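Local coordinates for protein HIAXHD3 (Humicola insolens, PDB 3ZXK) that probably removes arabinofuranose side chains from arabinoxylan, as an exo-acting glycoside hydrolase of family 43, at residues L206-R209 and A213-V216; R218-S223 and P227-T232; L280-T283 and W287-V290. One frame throughout, in Å; residues are numbered along the deposited sequence.

Contact 1. Residues L206-R209 and A213-V216; sequences LVTR and AEYV
Glu214 turns its carboxylate back over the neighbouring strand, bringing CD within 3.1 Å of Val207 O. A bend at chi2 (79°) lays the group across the 206-209 backbone, about perpendicular to the side chains flanking it: OE2 meets Leu206 CB at 3.4 Å and OE1 meets Thr208 CB at 3.3 Å. OE1 also takes a weak hydrogen bond from Gln249 N, of the sugar pocket. With an alanine here, that amide would probably lose its acceptor, and Leu206 and Thr208 the group wedged between them. Ala213 O is gripped twice: Thr208 OG1 donates to it at 2.8 Å, nearly in line with the carbonyl, whereas Arg209 N, at 2.9 Å, approaches from 46° above the carbonyl plane. The opposite sheet face carries Val207, Arg209, Ala213 and Tyr215. Val207 CG2 reaches the edge of the Tyr215 ring, and Tyr215 OH lies over a face of the Arg209 guanidinium, 3.5 Å from NH1, with the two planes 71° apart. Their polar ends are held by others, Arg209 NE by Asp212 and Tyr215 OH by Gln189. Four antiparallel bridges in regular alternation define a beta hairpin, here within one blade of the family 43 five-bladed beta-propeller.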
loop_
_atom_site.group_PDB
_atom_site.type_symbol
_atom_site.label_atom_id
_atom_site.label_comp_id
_atom_site.label_asym_id
_atom_site.label_seq_id
_atom_site.Cartn_x
_atom_site.Cartn_y
_atom_site.Cartn_z
ATOM N N LEU A 206 2.489 -20.165 -7.014
ATOM C CA LEU A 206 2.996 -19.158 -7.932
ATOM C C LEU A 206 4.200 -18.488 -7.312
ATOM O O LEU A 206 4.161 -18.101 -6.135
ATOM C CB LEU A 206 1.924 -18.101 -8.203
ATOM C CG LEU A 206 1.284 -18.169 -9.582
ATOM C CD1 LEU A 206 0.467 -19.455 -9.721
ATOM C CD2 LEU A 206 0.434 -16.910 -9.810
ATOM N N VAL A 207 5.262 -18.339 -8.097
ATOM C CA VAL A 207 6.468 -17.630 -7.647
ATOM C C VAL A 207 6.931 -16.648 -8.709
ATOM O O VAL A 207 6.619 -16.825 -9.887
ATOM C CB VAL A 207 7.637 -18.603 -7.277
ATOM C CG1 VAL A 207 7.240 -19.571 -6.170
ATOM C CG2 VAL A 207 8.097 -19.424 -8.500
ATOM N N THR A 208 7.659 -15.624 -8.281
ATOM C CA THR A 208 8.261 -14.664 -9.194
ATOM C C THR A 208 9.761 -14.850 -9.257
ATOM O O THR A 208 10.400 -15.161 -8.236
ATOM C CB THR A 208 7.921 -13.191 -8.818
ATOM O OG1 THR A 208 8.423 -12.280 -9.817
ATOM C CG2 THR A 208 8.518 -12.782 -7.478
ATOM N N ARG A 209 10.313 -14.618 -10.453
ATOM C CA ARG A 209 11.737 -14.371 -10.605
ATOM C C ARG A 209 11.912 -12.838 -10.663
ATOM O O ARG A 209 11.516 -12.197 -11.650
ATOM C CB ARG A 209 12.274 -15.034 -11.870
ATOM C CG ARG A 209 13.768 -14.773 -12.021
ATOM C CD ARG A 209 14.307 -15.224 -13.360
ATOM N NE ARG A 209 13.786 -14.428 -14.476
ATOM C CZ ARG A 209 14.044 -14.697 -15.749
ATOM N NH1 ARG A 209 14.821 -15.728 -16.055
ATOM N NH2 ARG A 209 13.539 -13.936 -16.711
ATOM N N ALA A 213 9.521 -12.108 -14.250
ATOM C CA ALA A 213 8.858 -13.370 -14.611
ATOM C C ALA A 213 8.048 -13.917 -13.478
ATOM O O ALA A 213 8.333 -13.627 -12.305
ATOM C CB ALA A 213 9.852 -14.454 -15.105
ATOM N N GLU A 214 7.028 -14.689 -13.842
ATOM C CA GLU A 214 6.226 -15.459 -12.896
ATOM C C GLU A 214 6.220 -16.919 -13.368
ATOM O O GLU A 214 6.016 -17.172 -14.558
ATOM C CB GLU A 214 4.802 -14.930 -12.839
ATOM C CG GLU A 214 3.958 -15.553 -11.723
ATOM C CD GLU A 214 4.244 -14.933 -10.342
ATOM O OE1 GLU A 214 5.101 -14.029 -10.244
ATOM O OE2 GLU A 214 3.626 -15.368 -9.345
ATOM N N TYR A 215 6.474 -17.842 -12.439
ATOM C CA TYR A 215 6.382 -19.269 -12.710
ATOM C C TYR A 215 5.205 -19.860 -11.979
ATOM O O TYR A 215 4.815 -19.388 -10.914
ATOM C CB TYR A 215 7.686 -19.999 -12.344
ATOM C CG TYR A 215 8.933 -19.433 -13.013
ATOM C CD1 TYR A 215 8.937 -19.089 -14.364
ATOM C CD2 TYR A 215 10.104 -19.255 -12.292
ATOM C CE1 TYR A 215 10.078 -18.577 -14.977
ATOM C CE2 TYR A 215 11.250 -18.752 -12.887
ATOM C CZ TYR A 215 11.232 -18.417 -14.236
ATOM O OH TYR A 215 12.357 -17.903 -14.845
ATOM N N VAL A 216 4.594 -20.860 -12.590
ATOM C CA VAL A 216 3.590 -21.648 -11.899
ATOM C C VAL A 216 4.206 -22.983 -11.535
ATOM O O VAL A 216 4.776 -23.665 -12.390
ATOM C CB VAL A 216 2.237 -21.764 -12.670
ATOM C CG1 VAL A 216 2.422 -22.122 -14.141
ATOM C CG2 VAL A 216 1.316 -22.764 -11.956
#

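Contact 2. Residues R218-S223 and P227-T232; sequences RSTTGS and PYEART
Pro227, entered through a cis peptide bond, gives its carbonyl oxygen to two donors of a single residue: Thr220 N at 2.9 Å and Thr220 OG1 at 3.1 Å. The amide comes nearly in line with the carbonyl, the hydroxyl from well above its plane. Chi1 of Thr220 (63°) sets OG1 between the backbone N and carbonyl carbon and turns CG2 onto Glu229 CG, 3.8 Å away. Next to this, Ser219 lies over the Tyr228 ring, with CB 4.1 Å from the centroid and 22° off the normal, a CH-pi contact. Ser219 OG donates to Ser223 O at 2.7 Å, while Thr221 OG1 accepts from Ser223 N in an ST turn and also hydrogen-bonds Gly226 O. Tyr228 OH finds its partner in Pro224 O. Arg218 and Glu229, a hydrogen-bonded backbone pair, send their side chains the same way, guanidinium and carboxylate planes 55° apart. Their direct salt bridge is long, Arg218 NH2 3.9 Å from Glu229 OE2, and a water at the guanidinium edge accepts from Arg218 NE at 2.9 Å and sits 2.6 Å from Glu229 OE2. Arg218 NH1 turns to Asp285 O. The charges are probably coupled in good part through the water.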
loop_
_atom_site.group_PDB
_atom_site.type_symbol
_atom_site.label_atom_id
_atom_site.label_comp_id
_atom_site.label_asym_id
_atom_site.label_seq_id
_atom_site.Cartn_x
_atom_site.Cartn_y
_atom_site.Cartn_z
ATOM N N ARG A 218 3.599 -26.831 -9.755
ATOM C CA ARG A 218 2.552 -27.808 -9.432
ATOM C C ARG A 218 3.189 -29.028 -8.765
ATOM O O ARG A 218 4.254 -29.527 -9.201
ATOM C CB ARG A 218 1.779 -28.224 -10.688
ATOM C CG ARG A 218 0.526 -29.070 -10.402
ATOM C CD ARG A 218 -0.194 -29.422 -11.689
ATOM N NE ARG A 218 0.533 -30.462 -12.420
ATOM C CZ ARG A 218 0.179 -30.906 -13.623
ATOM N NH1 ARG A 218 -0.897 -30.393 -14.219
ATOM N NH2 ARG A 218 0.881 -31.862 -14.220
ATOM N N SER A 219 2.521 -29.532 -7.736
ATOM C CA SER A 219 3.070 -30.654 -6.967
ATOM C C SER A 219 3.044 -31.903 -7.840
ATOM O O SER A 219 2.011 -32.231 -8.436
ATOM C CB SER A 219 2.229 -30.918 -5.732
ATOM O OG SER A 219 2.643 -32.134 -5.133
ATOM N N THR A 220 4.161 -32.604 -7.886
ATOM C CA THR A 220 4.277 -33.784 -8.748
ATOM C C THR A 220 3.656 -35.037 -8.086
ATOM O O THR A 220 3.360 -36.025 -8.759
ATOM C CB THR A 220 5.741 -34.056 -9.125
ATOM O OG1 THR A 220 6.479 -34.342 -7.941
ATOM C CG2 THR A 220 6.365 -32.823 -9.789
ATOM N N THR A 221 3.443 -34.972 -6.769
ATOM C CA THR A 221 2.972 -36.115 -5.975
ATOM C C THR A 221 1.527 -35.982 -5.563
ATOM O O THR A 221 0.917 -36.930 -5.057
ATOM C CB THR A 221 3.769 -36.183 -4.661
ATOM O OG1 THR A 221 3.673 -34.904 -3.981
ATOM C CG2 THR A 221 5.238 -36.568 -4.946
ATOM N N GLY A 222 0.987 -34.788 -5.743
ATOM C CA GLY A 222 -0.343 -34.477 -5.239
ATOM C C GLY A 222 -0.350 -34.170 -3.749
ATOM O O GLY A 222 -1.418 -33.975 -3.183
ATOM N N SER A 223 0.830 -34.155 -3.114
ATOM C CA SER A 223 1.001 -33.675 -1.726
ATOM C C SER A 223 1.288 -32.175 -1.692
ATOM O O SER A 223 2.001 -31.674 -2.559
ATOM C CB SER A 223 2.208 -34.354 -1.067
ATOM O OG SER A 223 2.492 -33.795 0.207
ATOM N N PRO A 227 7.543 -32.809 -4.069
ATOM C CA PRO A 227 8.198 -31.666 -4.721
ATOM C C PRO A 227 7.378 -31.071 -5.859
ATOM O O PRO A 227 6.384 -31.677 -6.306
ATOM C CB PRO A 227 9.505 -32.256 -5.265
ATOM C CG PRO A 227 9.307 -33.731 -5.268
ATOM C CD PRO A 227 8.346 -34.045 -4.179
ATOM N N TYR A 228 7.792 -29.894 -6.311
ATOM C CA TYR A 228 7.058 -29.182 -7.341
ATOM C C TYR A 228 7.856 -29.079 -8.608
ATOM O O TYR A 228 9.078 -28.933 -8.560
ATOM C CB TYR A 228 6.741 -27.779 -6.862
ATOM C CG TYR A 228 5.647 -27.730 -5.810
ATOM C CD1 TYR A 228 5.901 -28.054 -4.473
ATOM C CD2 TYR A 228 4.363 -27.334 -6.154
ATOM C CE1 TYR A 228 4.884 -27.992 -3.515
ATOM C CE2 TYR A 228 3.337 -27.273 -5.211
ATOM C CZ TYR A 228 3.595 -27.615 -3.896
ATOM O OH TYR A 228 2.582 -27.538 -2.955
ATOM N N GLU A 229 7.150 -29.101 -9.735
ATOM C CA GLU A 229 7.741 -28.802 -11.046
ATOM C C GLU A 229 7.164 -27.487 -11.573
ATOM O O GLU A 229 6.081 -27.078 -11.143
ATOM C CB GLU A 229 7.480 -29.930 -12.035
ATOM C CG GLU A 229 6.021 -30.106 -12.417
ATOM C CD GLU A 229 5.817 -31.214 -13.413
ATOM O OE1 GLU A 229 6.775 -31.530 -14.141
ATOM O OE2 GLU A 229 4.712 -31.790 -13.442
ATOM N N ALA A 230 7.878 -26.828 -12.492
ATOM C CA ALA A 230 7.519 -25.472 -12.933
ATOM C C ALA A 230 7.179 -25.381 -14.420
ATOM O O ALA A 230 7.682 -26.168 -15.229
ATOM C CB ALA A 230 8.646 -24.493 -12.619
ATOM N N ARG A 231 6.330 -24.405 -14.753
ATOM C CA ARG A 231 6.184 -23.874 -16.106
ATOM C C ARG A 231 6.197 -22.362 -16.001
ATOM O O ARG A 231 5.876 -21.810 -14.974
ATOM C CB ARG A 231 4.846 -24.276 -16.727
ATOM C CG ARG A 231 4.738 -25.738 -17.112
ATOM C CD ARG A 231 3.573 -25.971 -18.059
ATOM N NE ARG A 231 3.472 -27.390 -18.383
ATOM C CZ ARG A 231 2.577 -27.912 -19.210
ATOM N NH1 ARG A 231 1.699 -27.125 -19.815
ATOM N NH2 ARG A 231 2.557 -29.228 -19.427
ATOM N N THR A 232 6.544 -21.692 -17.089
ATOM C CA THR A 232 6.470 -20.240 -17.128
ATOM C C THR A 232 5.019 -19.784 -17.238
ATOM O O THR A 232 4.239 -20.332 -18.022
ATOM C CB THR A 232 7.298 -19.734 -18.302
ATOM O OG1 THR A 232 8.669 -20.090 -18.060
ATOM C CG2 THR A 232 7.162 -18.204 -18.462
HETATM O O HOH W 1 3.026 -31.459 -11.436
#

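Contact 3. Residues L280-T283 and W287-V290; sequences LRWT and WPEV
Trp282 lays its indole over Pro288 on the neighbouring strand, and the path from CB outward shows how. Trp282 CB starts 4.1 Å from Trp287 O. CG stands anti to the carbonyl carbon (chi1 -73°), which swings the ring across to the 287-290 segment. There CD2 passes Pro288 CA, Trp282 CE3 touches Trp287 C at 3.5 Å, and Trp282 CZ3 meets Pro288 CD, also at 3.5 Å. At the far rim CH2 and CZ2 lie against Pro288 CB, which sits 3.9 Å from the centroid of the Trp282 six-membered ring and only 5° off its normal, a clear CH-pi contact. Trp260 and Tyr204 meet the indole edge-to-face, and Arg200 adds a cation-pi contact. On the other sheet face Arg281 grips a single oxygen of Glu289 with two nitrogens. Arg281 NE reaches Glu289 OE1 at 3.0 Å, nearly along the C-O axis, and Arg281 NH2 reaches it at 3.3 Å from above the carboxylate plane; the guanidinium and carboxylate planes stand 87° apart. A water accepts from Arg281 NH2 and donates to the same OE1. At the turn end, Thr283 N donates to Trp287 O at 2.7 Å, and Thr283 OG1 accepts from Trp287 N at 2.9 Å while also pairing with Asp285 OD1. The hairpin therefore divides its chemistry by face: a dispersive CH-pi contact between proline and indole on one, and on the other a surface ion pair that solvent probably weakens.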
loop_
_atom_site.group_PDB
_atom_site.type_symbol
_atom_site.label_atom_id
_atom_site.label_comp_id
_atom_site.label_asym_id
_atom_site.label_seq_id
_atom_site.Cartn_x
_atom_site.Cartn_y
_atom_site.Cartn_z
ATOM N N LEU A 280 -6.958 -16.109 -17.547
ATOM C CA LEU A 280 -6.243 -17.371 -17.712
ATOM C C LEU A 280 -7.074 -18.399 -18.460
ATOM O O LEU A 280 -8.282 -18.407 -18.356
ATOM C CB LEU A 280 -5.941 -17.953 -16.336
ATOM C CG LEU A 280 -4.936 -17.212 -15.480
ATOM C CD1 LEU A 280 -4.922 -17.844 -14.100
ATOM C CD2 LEU A 280 -3.542 -17.236 -16.093
ATOM N N ARG A 281 -6.410 -19.271 -19.214
ATOM C CA ARG A 281 -7.032 -20.501 -19.697
ATOM C C ARG A 281 -6.278 -21.663 -19.043
ATOM O O ARG A 281 -5.150 -21.509 -18.579
ATOM C CB ARG A 281 -6.963 -20.599 -21.231
ATOM C CG ARG A 281 -5.551 -20.586 -21.772
ATOM C CD ARG A 281 -5.477 -20.703 -23.290
ATOM N NE ARG A 281 -4.081 -20.567 -23.684
ATOM C CZ ARG A 281 -3.550 -19.481 -24.245
ATOM N NH1 ARG A 281 -4.314 -18.433 -24.547
ATOM N NH2 ARG A 281 -2.257 -19.456 -24.540
ATOM N N TRP A 282 -6.918 -22.812 -18.967
ATOM C CA TRP A 282 -6.271 -24.003 -18.450
ATOM C C TRP A 282 -5.986 -24.938 -19.584
ATOM O O TRP A 282 -6.841 -25.161 -20.442
ATOM C CB TRP A 282 -7.166 -24.655 -17.410
ATOM C CG TRP A 282 -7.179 -23.849 -16.135
ATOM C CD1 TRP A 282 -7.978 -22.754 -15.812
ATOM C CD2 TRP A 282 -6.272 -24.013 -15.013
ATOM N NE1 TRP A 282 -7.664 -22.276 -14.562
ATOM C CE2 TRP A 282 -6.643 -22.995 -14.024
ATOM C CE3 TRP A 282 -5.251 -24.913 -14.714
ATOM C CZ2 TRP A 282 -5.984 -22.880 -12.810
ATOM C CZ3 TRP A 282 -4.594 -24.787 -13.489
ATOM C CH2 TRP A 282 -4.968 -23.801 -12.556
ATOM N N THR A 283 -4.773 -25.487 -19.608
ATOM C CA THR A 283 -4.445 -26.519 -20.576
ATOM C C THR A 283 -5.173 -27.818 -20.236
ATOM O O THR A 283 -5.655 -28.022 -19.107
ATOM C CB THR A 283 -2.933 -26.804 -20.670
ATOM O OG1 THR A 283 -2.497 -27.419 -19.453
ATOM C CG2 THR A 283 -2.149 -25.517 -20.909
ATOM N N TRP A 287 -2.521 -27.016 -16.533
ATOM C CA TRP A 287 -1.703 -25.847 -16.207
ATOM C C TRP A 287 -2.374 -24.580 -16.646
ATOM O O TRP A 287 -3.062 -24.580 -17.670
ATOM C CB TRP A 287 -0.370 -25.958 -16.902
ATOM C CG TRP A 287 0.496 -27.077 -16.420
ATOM C CD1 TRP A 287 0.488 -28.391 -16.843
ATOM C CD2 TRP A 287 1.530 -26.998 -15.400
ATOM N NE1 TRP A 287 1.455 -29.121 -16.188
ATOM C CE2 TRP A 287 2.111 -28.342 -15.298
ATOM C CE3 TRP A 287 2.048 -25.972 -14.602
ATOM C CZ2 TRP A 287 3.166 -28.626 -14.432
ATOM C CZ3 TRP A 287 3.097 -26.277 -13.721
ATOM C CH2 TRP A 287 3.642 -27.572 -13.637
ATOM N N PRO A 288 -2.171 -23.477 -15.908
ATOM C CA PRO A 288 -2.780 -22.210 -16.339
ATOM C C PRO A 288 -1.872 -21.453 -17.303
ATOM O O PRO A 288 -0.648 -21.557 -17.207
ATOM C CB PRO A 288 -2.913 -21.416 -15.028
ATOM C CG PRO A 288 -1.768 -21.908 -14.182
ATOM C CD PRO A 288 -1.545 -23.364 -14.573
ATOM N N GLU A 289 -2.485 -20.733 -18.241
ATOM C CA GLU A 289 -1.760 -19.864 -19.190
ATOM C C GLU A 289 -2.447 -18.518 -19.323
ATOM O O GLU A 289 -3.682 -18.448 -19.343
ATOM C CB GLU A 289 -1.671 -20.520 -20.579
ATOM C CG GLU A 289 -0.775 -21.749 -20.612
ATOM C CD GLU A 289 -0.754 -22.453 -21.966
ATOM O OE1 GLU A 289 -1.653 -22.184 -22.811
ATOM O OE2 GLU A 289 0.151 -23.299 -22.193
ATOM N N VAL A 290 -1.658 -17.448 -19.438
ATOM C CA VAL A 290 -2.220 -16.112 -19.648
ATOM C C VAL A 290 -2.787 -15.994 -21.063
ATOM O O VAL A 290 -2.136 -16.388 -22.036
ATOM C CB VAL A 290 -1.159 -15.020 -19.361
ATOM C CG1 VAL A 290 -1.603 -13.652 -19.862
ATOM C CG2 VAL A 290 -0.888 -14.981 -17.870
HETATM O O HOH W 2 -0.304 -21.811 -25.368
#

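How the contacts relate
Contacts 1 and 2 follow one another along strand 213-219 in the same blade, with centres 13 Å apart; the probable hydrogen bond from Val216 N to Arg231 O (2.9 Å) joins them. Contact 3 belongs to the next blade in sequence, its centre 14 Å from contact 1 and 15 Å from contact 2. Trp287 bridges the blades: its CD1 lies 3.2 Å from Arg231 CZ in a cation-pi contact, and CZ3 lies 3.4 Å from Val216 O. Pro288 CG adds a 3.9 Å contact with Val216 CG2. Contact 1 is nearest the substrate, the Thr208 side chain being about 5 Å from the bound arabinofuranose, whereas contacts 2 and 3 lie farther out along their blades.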